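Long-range contact in Sn-glycerol-3-phosphate ABC transporter substrate-binding protein UspB (Mycobacterium tuberculosis, PDB 4MFI), which probably captures glycerophosphocholine outside the membrane and delivers it to an ATP-binding cassette importer: residues G194-G199 / Y250-N255. Numbering follows the deposited sequence.
Sequences GRSAHG and YAAVAN
Ala252 N donates to His198 O at 3.0 Å, in the plane of that carbonyl, and His198 N reaches back to Tyr250 O at 3.2 Å. These two bonds flank Ala251, as they should where parallel strands pair, and join 198-201 to 251-254. Tyr250 O also takes a weak bond from Ala197 N, bent to 122° at the hydrogen, so one carbonyl gathers two consecutive amides where the loop enters its strand. Two CA-H...O contacts fill in the pairing: Ala251 CA lies 3.1 Å from His198 O, and Gly199 CA lies near Ala252 O.

The CB atoms of His198 and Ala251 meet on one face at 4.1 Å, while Ser196 OG rests 3.4 Å from Ala252 CB. Ala197 CB sits against Tyr250 CB at 3.8 Å. His198 CB lies at the edge of the Tyr250 ring, near its plane, and the Tyr250 hydroxyl bonds Asp181 of helix 177-191. With His198 CG anti to the backbone N (chi1 -166°), the imidazole finds its partners outside the two segments: ND1 bonds Ser268, and Phe180 and Trp200 meet the ring edge-to-face. Backbone bonds thus carry the pairing of this two-stranded parallel sheet, and the longer side chains tie it to its surroundings within the solute-binding fold.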
loop_
_atom_site.group_PDB
_atom_site.type_symbol
_atom_site.label_atom_id
_atom_site.label_comp_id
_atom_site.label_asym_id
_atom_site.label_seq_id
_atom_site.Cartn_x
_atom_site.Cartn_y
_atom_site.Cartn_z
ATOM N N GLY A 194 -31.234 -3.968 -1.946
ATOM C CA GLY A 194 -30.245 -4.410 -2.913
ATOM C C GLY A 194 -28.994 -3.553 -3.003
ATOM O O GLY A 194 -28.147 -3.779 -3.869
ATOM N N ARG A 195 -28.886 -2.563 -2.118
ATOM C CA ARG A 195 -27.698 -1.718 -2.017
ATOM C C ARG A 195 -27.221 -1.720 -0.561
ATOM O O ARG A 195 -27.909 -2.238 0.325
ATOM C CB ARG A 195 -28.011 -0.289 -2.471
ATOM C CG ARG A 195 -28.438 -0.164 -3.924
ATOM C CD ARG A 195 -29.039 1.220 -4.170
ATOM N NE ARG A 195 -28.050 2.261 -4.373
ATOM C CZ ARG A 195 -28.298 3.568 -4.301
ATOM N NH1 ARG A 195 -29.497 4.024 -3.926
ATOM N NH2 ARG A 195 -27.319 4.423 -4.544
ATOM N N SER A 196 -26.043 -1.153 -0.315
ATOM C CA SER A 196 -25.486 -1.124 1.040
ATOM C C SER A 196 -24.925 0.240 1.380
ATOM O O SER A 196 -24.477 0.974 0.491
ATOM C CB SER A 196 -24.374 -2.169 1.195
ATOM O OG SER A 196 -24.895 -3.480 1.105
ATOM N N ALA A 197 -24.933 0.567 2.670
ATOM C CA ALA A 197 -24.319 1.799 3.164
ATOM C C ALA A 197 -22.803 1.778 2.988
ATOM O O ALA A 197 -22.185 2.828 2.792
ATOM C CB ALA A 197 -24.662 2.007 4.635
ATOM N N HIS A 198 -22.207 0.590 3.100
ATOM C CA HIS A 198 -20.751 0.457 3.100
ATOM C C HIS A 198 -20.380 -0.875 2.492
ATOM O O HIS A 198 -21.037 -1.878 2.751
ATOM C CB HIS A 198 -20.207 0.543 4.539
ATOM C CG HIS A 198 -18.727 0.756 4.612
ATOM N ND1 HIS A 198 -18.131 1.944 4.249
ATOM C CD2 HIS A 198 -17.721 -0.064 5.012
ATOM C CE1 HIS A 198 -16.822 1.850 4.420
ATOM N NE2 HIS A 198 -16.546 0.641 4.879
ATOM N N GLY A 199 -19.334 -0.883 1.672
ATOM C CA GLY A 199 -18.772 -2.137 1.194
ATOM C C GLY A 199 -17.379 -2.331 1.749
ATOM O O GLY A 199 -16.570 -1.404 1.749
ATOM N N TYR A 250 -25.680 -2.914 7.658
ATOM C CA TYR A 250 -25.573 -1.823 6.686
ATOM C C TYR A 250 -24.378 -2.007 5.748
ATOM O O TYR A 250 -24.224 -1.263 4.782
ATOM C CB TYR A 250 -25.485 -0.463 7.397
ATOM C CG TYR A 250 -24.291 -0.345 8.314
ATOM C CD1 TYR A 250 -23.026 -0.048 7.807
ATOM C CD2 TYR A 250 -24.421 -0.523 9.687
ATOM C CE1 TYR A 250 -21.916 0.046 8.640
ATOM C CE2 TYR A 250 -23.320 -0.420 10.532
ATOM C CZ TYR A 250 -22.069 -0.129 9.997
ATOM O OH TYR A 250 -20.960 -0.025 10.807
ATOM N N ALA A 251 -23.528 -2.984 6.042
ATOM C CA ALA A 251 -22.346 -3.233 5.224
ATOM C C ALA A 251 -22.404 -4.596 4.544
ATOM O O ALA A 251 -23.128 -5.506 4.979
ATOM C CB ALA A 251 -21.059 -3.112 6.069
ATOM N N ALA A 252 -21.628 -4.727 3.471
ATOM C CA ALA A 252 -21.541 -5.958 2.701
ATOM C C ALA A 252 -20.109 -6.183 2.243
ATOM O O ALA A 252 -19.330 -5.239 2.138
ATOM C CB ALA A 252 -22.455 -5.870 1.493
ATOM N N VAL A 253 -19.769 -7.433 1.947
ATOM C CA VAL A 253 -18.498 -7.730 1.298
ATOM C C VAL A 253 -18.682 -7.522 -0.199
ATOM O O VAL A 253 -19.593 -8.090 -0.809
ATOM C CB VAL A 253 -18.068 -9.173 1.567
ATOM C CG1 VAL A 253 -16.772 -9.491 0.845
ATOM C CG2 VAL A 253 -17.895 -9.393 3.059
ATOM N N ALA A 254 -17.816 -6.702 -0.784
ATOM C CA ALA A 254 -17.930 -6.330 -2.192
ATOM C C ALA A 254 -16.881 -7.071 -2.993
ATOM O O ALA A 254 -15.740 -7.177 -2.560
ATOM C CB ALA A 254 -17.732 -4.830 -2.350
ATOM N N ASN A 255 -17.246 -7.569 -4.168
ATOM C CA ASN A 255 -16.251 -8.212 -5.017
ATOM C C ASN A 255 -15.338 -7.188 -5.684
ATOM O O ASN A 255 -14.137 -7.143 -5.407
ATOM C CB ASN A 255 -16.907 -9.106 -6.066
ATOM C CG ASN A 255 -15.898 -9.715 -7.028
ATOM O OD1 ASN A 255 -14.718 -9.866 -6.702
ATOM N ND2 ASN A 255 -16.359 -10.061 -8.226
#